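PDB 3P4G: antifreeze protein from Marinomonas primoryensis, which binds ice, probably through clathrate-like waters anchored on its surface, as a hyperactive, calcium-dependent antifreeze protein. Local coordinates for residues Q243-I252 with E264-A272. Residues are numbered along the deposited sequence; the frame is centred on the assembly and turned at random. Where two conformers were deposited one is given.
Sequences QSQVWAEANI and EHELHGTVA
Gln243 and Glu264 run side by side with the same extended shape, their amide and carboxylate planes almost perpendicular at 87°. Gln243 NE2 donates to Glu264 OE1 at 3.3 Å, nearly within its own amide plane but well out of the carboxylate plane, and a water bridges that same OE1 to the carbonyl of Gln243. Glu264 OE2 turns to Arg241 in a salt bridge.

One step on, Gln245 runs alongside His265, its amide plane inclined 37° to the ring, with OE1 over one face near the rim. Gln245 CG comes within 3.5 Å of His265 ND1, and a bend at chi2 (93°) turns the amide alongside the ring; the imidazole is itself stacked with Phe284. Glu266 and His268 pair within their own segment: His268 NE2 reaches Glu266 OE1 at 2.8 Å, in the ring plane and on the anti side of the carboxylate, which fixes the rotation of the ring.

Inside the bend, Val246 and Leu267 point the same way, with Val246 CB 3.7 Å from Leu267 CD1, while their backbones are bridged by Val246 N to Glu266 O and His268 N to Val246 O. Gly269 then tucks tightly beneath the type I turn Trp247–Ala250, its CA 3.2 Å from Trp247 O. Beyond a two-residue shift in register, a parallel strand pairing follows: Ile252 stacks its CB on Val271 CG1 in the interior, and on the outside Asn251 ND2 lies 3.5 Å from Thr270 CG2, while Asn251 OD1 is hydrogen-bonded to Ser253. Side chains aligned from coil to coil, joined by parallel backbone hydrogen bonds, are the hallmark of this right-handed calcium-binding beta-helix.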
ATOM      1  N   GLN A 243       5.929  17.274  -1.900  1.00  8.72           N
ATOM      2  CA  GLN A 243       5.876  18.472  -1.046  1.00 10.32           C
ATOM      3  C   GLN A 243       7.174  18.919  -0.391  1.00 11.88           C
ATOM      4  O   GLN A 243       7.228  20.030   0.149  1.00 13.08           O
ATOM      5  CB  GLN A 243       4.799  18.254   0.034  1.00 10.99           C
ATOM      6  CG  GLN A 243       3.439  17.974  -0.543  1.00 13.27           C
ATOM      7  CD  GLN A 243       2.371  18.034   0.509  1.00 22.32           C
ATOM      8  OE1 GLN A 243       2.082  17.042   1.151  1.00 20.66           O
ATOM      9  NE2 GLN A 243       1.751  19.209   0.680  1.00 22.55           N
ATOM     10  N   SER A 244       8.200  18.068  -0.414  1.00 10.79           N
ATOM     11  CA  SER A 244       9.511  18.410   0.139  1.00 13.09           C
ATOM     12  C   SER A 244      10.603  18.205  -0.912  1.00 12.15           C
ATOM     13  O   SER A 244      10.293  18.002  -2.082  1.00 12.92           O
ATOM     14  CB  SER A 244       9.804  17.609   1.426  1.00 13.82           C
ATOM     15  OG  SER A 244       8.721  17.691   2.366  1.00 13.31           O
ATOM     16  N   GLN A 245      11.873  18.265  -0.494  1.00 12.56           N
ATOM     17  CA  GLN A 245      13.026  18.265  -1.410  1.00 13.14           C
ATOM     18  C   GLN A 245      13.052  17.021  -2.247  1.00 12.65           C
ATOM     19  O   GLN A 245      12.817  15.918  -1.736  1.00 12.52           O
ATOM     20  CB  GLN A 245      14.335  18.334  -0.627  1.00 13.64           C
ATOM     21  CG  GLN A 245      14.553  19.638   0.128  1.00 17.39           C
ATOM     22  CD  GLN A 245      14.066  19.604   1.572  1.00 18.10           C
ATOM     23  OE1 GLN A 245      13.051  18.951   1.908  1.00 16.87           O
ATOM     24  NE2 GLN A 245      14.771  20.344   2.439  1.00 21.81           N
ATOM     25  N   VAL A 246      13.359  17.210  -3.532  1.00  9.83           N
ATOM     26  CA  VAL A 246      13.616  16.105  -4.428  1.00 10.03           C
ATOM     27  C   VAL A 246      15.136  16.113  -4.628  1.00 10.83           C
ATOM     28  O   VAL A 246      15.719  17.049  -5.211  1.00 11.66           O
ATOM     29  CB  VAL A 246      12.942  16.292  -5.793  1.00  9.80           C
ATOM     30  CG1 VAL A 246      13.310  15.123  -6.751  1.00  8.90           C
ATOM     31  CG2 VAL A 246      11.420  16.344  -5.635  1.00  9.82           C
ATOM     32  N   TRP A 247      15.786  15.087  -4.095  1.00 11.81           N
ATOM     33  CA  TRP A 247      17.238  15.009  -4.148  1.00 11.82           C
ATOM     34  C   TRP A 247      17.749  14.615  -5.554  1.00 12.01           C
ATOM     35  O   TRP A 247      16.974  14.123  -6.397  1.00 11.55           O
ATOM     36  CB  TRP A 247      17.717  14.038  -3.073  1.00 12.12           C
ATOM     37  CG  TRP A 247      17.612  14.607  -1.645  1.00 14.66           C
ATOM     38  CD1 TRP A 247      17.369  15.912  -1.271  1.00 15.62           C
ATOM     39  CD2 TRP A 247      17.805  13.870  -0.437  1.00 14.00           C
ATOM     40  NE1 TRP A 247      17.361  16.016   0.115  1.00 15.78           N
ATOM     41  CE2 TRP A 247      17.644  14.776   0.646  1.00 17.23           C
ATOM     42  CE3 TRP A 247      18.098  12.527  -0.162  1.00 15.28           C
ATOM     43  CZ2 TRP A 247      17.767  14.370   1.996  1.00 15.97           C
ATOM     44  CZ3 TRP A 247      18.210  12.120   1.184  1.00 15.45           C
ATOM     45  CH2 TRP A 247      18.051  13.030   2.234  1.00 15.95           C
ATOM     46  N   ALA A 248      19.052  14.854  -5.799  1.00 12.26           N
ATOM     47  CA  ALA A 248      19.607  14.716  -7.143  1.00 13.39           C
ATOM     48  C   ALA A 248      19.455  13.318  -7.765  1.00 13.82           C
ATOM     49  O   ALA A 248      19.320  13.207  -8.984  1.00 14.11           O
ATOM     50  CB  ALA A 248      21.086  15.120  -7.153  1.00 14.71           C
ATOM     51  N   GLU A 249      19.473  12.263  -6.939  1.00 12.64           N
ATOM     52  CA  GLU A 249      19.395  10.861  -7.460  1.00 13.81           C
ATOM     53  C   GLU A 249      17.964  10.379  -7.774  1.00 12.82           C
ATOM     54  O   GLU A 249      17.767   9.270  -8.285  1.00 13.01           O
ATOM     55  CB  GLU A 249      20.064   9.875  -6.463  1.00 14.93           C
ATOM     56  CG  GLU A 249      19.380   9.833  -5.091  1.00 14.99           C
ATOM     57  CD  GLU A 249      19.969  10.770  -4.067  1.00 16.44           C
ATOM     58  OE1 GLU A 249      20.250  11.956  -4.352  1.00 15.25           O
ATOM     59  OE2 GLU A 249      20.153  10.333  -2.915  1.00 16.26           O
ATOM     60  N   ALA A 250      16.972  11.184  -7.408  1.00 12.22           N
ATOM     61  CA  ALA A 250      15.601  10.834  -7.631  1.00 10.60           C
ATOM     62  C   ALA A 250      15.297  10.841  -9.135  1.00 10.94           C
ATOM     63  O   ALA A 250      15.887  11.609  -9.898  1.00 10.92           O
ATOM     64  CB  ALA A 250      14.705  11.830  -6.958  1.00 10.67           C
ATOM     65  N   ASN A 251      14.354   9.989  -9.544  1.00 10.34           N
ATOM     66  CA  ASN A 251      13.835  10.036 -10.913  0.70 10.20           C
ATOM     67  C   ASN A 251      12.326  10.042 -10.892  1.00  9.92           C
ATOM     68  O   ASN A 251      11.722   9.142 -10.314  1.00  9.25           O
ATOM     69  CB  ASN A 251      14.309   8.827 -11.722  0.70 11.40           C
ATOM     70  CG  ASN A 251      13.944   8.946 -13.179  0.70 13.23           C
ATOM     71  OD1 ASN A 251      12.780   8.816 -13.537  0.70 16.49           O
ATOM     72  ND2 ASN A 251      14.926   9.233 -14.024  0.70 18.87           N
ATOM     73  N   ILE A 252      11.729  11.057 -11.505  1.00  9.46           N
ATOM     74  CA  ILE A 252      10.247  11.124 -11.577  1.00  9.28           C
ATOM     75  C   ILE A 252       9.894  11.118 -13.036  1.00  9.81           C
ATOM     76  O   ILE A 252      10.181  12.105 -13.742  1.00 11.50           O
ATOM     77  CB  ILE A 252       9.673  12.391 -10.865  1.00  9.40           C
ATOM     78  CG1 ILE A 252      10.069  12.378  -9.392  1.00  9.71           C
ATOM     79  CG2 ILE A 252       8.108  12.439 -10.967  1.00  8.88           C
ATOM     80  CD1 ILE A 252       9.819  13.707  -8.633  1.00 11.70           C
ATOM     81  N   GLU A 264       6.702  21.171  -4.685  1.00 11.69           N
ATOM     82  CA  GLU A 264       6.508  22.304  -3.787  1.00 12.27           C
ATOM     83  C   GLU A 264       7.813  22.860  -3.166  1.00 12.65           C
ATOM     84  O   GLU A 264       7.783  23.896  -2.502  1.00 13.83           O
ATOM     85  CB  GLU A 264       5.518  21.931  -2.686  1.00 12.74           C
ATOM     86  CG  GLU A 264       4.149  21.516  -3.209  1.00 13.11           C
ATOM     87  CD  GLU A 264       3.127  21.268  -2.089  1.00 17.84           C
ATOM     88  OE1 GLU A 264       3.431  21.507  -0.911  1.00 18.25           O
ATOM     89  OE2 GLU A 264       1.989  20.833  -2.387  1.00 19.64           O
ATOM     90  N   HIS A 265       8.936  22.154  -3.348  1.00 12.36           N
ATOM     91  CA  HIS A 265      10.195  22.515  -2.685  1.00 12.94           C
ATOM     92  C   HIS A 265      11.367  22.417  -3.703  1.00 12.50           C
ATOM     93  O   HIS A 265      11.142  22.560  -4.923  1.00 11.04           O
ATOM     94  CB  HIS A 265      10.333  21.637  -1.402  1.00 14.59           C
ATOM     95  CG  HIS A 265      11.122  22.300  -0.321  1.00 14.18           C
ATOM     96  ND1 HIS A 265      12.504  22.383  -0.349  1.00 16.22           N
ATOM     97  CD2 HIS A 265      10.727  22.999   0.771  1.00 19.76           C
ATOM     98  CE1 HIS A 265      12.923  23.081   0.701  1.00 21.66           C
ATOM     99  NE2 HIS A 265      11.869  23.424   1.419  1.00 19.92           N
ATOM    100  N   GLU A 266      12.591  22.217  -3.237  1.00 12.53           N
ATOM    101  CA  GLU A 266      13.761  22.112  -4.106  1.00 12.23           C
ATOM    102  C   GLU A 266      13.616  20.964  -5.080  1.00 12.36           C
ATOM    103  O   GLU A 266      13.079  19.908  -4.743  1.00 12.92           O
ATOM    104  CB  GLU A 266      15.035  21.887  -3.266  1.00 12.88           C
ATOM    105  CG  GLU A 266      15.437  23.099  -2.466  1.00 14.85           C
ATOM    106  CD  GLU A 266      16.504  22.812  -1.436  1.00 23.29           C
ATOM    107  OE1 GLU A 266      17.359  21.942  -1.658  1.00 21.22           O
ATOM    108  OE2 GLU A 266      16.473  23.494  -0.404  1.00 24.72           O
ATOM    109  N   LEU A 267      14.128  21.168  -6.294  1.00 11.95           N
ATOM    110  CA  LEU A 267      14.091  20.134  -7.313  1.00 11.07           C
ATOM    111  C   LEU A 267      15.496  19.899  -7.873  1.00 12.30           C
ATOM    112  O   LEU A 267      15.986  20.683  -8.718  1.00 11.58           O
ATOM    113  CB  LEU A 267      13.102  20.504  -8.464  1.00 11.48           C
ATOM    114  CG  LEU A 267      13.029  19.443  -9.552  1.00 10.46           C
ATOM    115  CD1 LEU A 267      12.409  18.121  -8.958  1.00 11.10           C
ATOM    116  CD2 LEU A 267      12.174  19.952 -10.737  1.00 14.10           C
ATOM    117  N   HIS A 268      16.149  18.854  -7.367  1.00 11.78           N
ATOM    118  CA  HIS A 268      17.503  18.523  -7.838  1.00 13.24           C
ATOM    119  C   HIS A 268      17.517  17.323  -8.765  1.00 12.07           C
ATOM    120  O   HIS A 268      18.522  17.116  -9.480  1.00 14.36           O
ATOM    121  CB  HIS A 268      18.446  18.295  -6.663  1.00 13.84           C
ATOM    122  CG  HIS A 268      18.517  19.469  -5.744  1.00 16.98           C
ATOM    123  ND1 HIS A 268      19.240  20.600  -6.041  1.00 21.60           N
ATOM    124  CD2 HIS A 268      17.897  19.717  -4.566  1.00 16.82           C
ATOM    125  CE1 HIS A 268      19.099  21.486  -5.069  1.00 21.56           C
ATOM    126  NE2 HIS A 268      18.287  20.977  -4.163  1.00 21.18           N
ATOM    127  N   GLY A 269      16.445  16.528  -8.723  1.00 11.77           N
ATOM    128  CA  GLY A 269      16.436  15.213  -9.393  1.00 10.29           C
ATOM    129  C   GLY A 269      16.023  15.246 -10.844  1.00 12.06           C
ATOM    130  O   GLY A 269      15.821  16.315 -11.403  1.00 11.79           O
ATOM    131  N   THR A 270      15.950  14.071 -11.460  1.00 11.18           N
ATOM    132  CA  THR A 270      15.596  13.962 -12.900  1.00 12.48           C
ATOM    133  C   THR A 270      14.073  13.884 -13.020  1.00 11.16           C
ATOM    134  O   THR A 270      13.419  13.080 -12.317  1.00 11.27           O
ATOM    135  CB  THR A 270      16.267  12.703 -13.520  1.00 12.40           C
ATOM    136  OG1 THR A 270      17.691  12.898 -13.491  1.00 13.52           O
ATOM    137  CG2 THR A 270      15.801  12.419 -15.031  1.00 16.56           C
ATOM    138  N   VAL A 271      13.507  14.694 -13.905  1.00  9.94           N
ATOM    139  CA  VAL A 271      12.039  14.715 -14.070  1.00  9.46           C
ATOM    140  C   VAL A 271      11.705  14.658 -15.554  1.00  9.34           C
ATOM    141  O   VAL A 271      12.363  15.317 -16.379  1.00 10.17           O
ATOM    142  CB  VAL A 271      11.338  15.958 -13.416  1.00 10.05           C
ATOM    143  CG1 VAL A 271      11.510  15.944 -11.908  1.00  9.82           C
ATOM    144  CG2 VAL A 271      11.863  17.328 -14.004  1.00 10.57           C
ATOM    145  N   ALA A 272      10.718  13.833 -15.887  1.00  9.29           N
ATOM    146  CA  ALA A 272      10.294  13.661 -17.301  1.00 10.17           C
ATOM    147  C   ALA A 272       8.805  13.596 -17.440  1.00 10.30           C
ATOM    148  O   ALA A 272       8.123  12.841 -16.732  1.00 10.61           O
ATOM    149  CB  ALA A 272      10.941  12.407 -17.922  1.00 11.39           C
TER
HETATM  150  O   HOH W   1       5.447  21.967   0.749  1.00 16.85           O
HETATM  151  O   HOH W   2      18.507  11.420 -11.081  1.00 10.31           O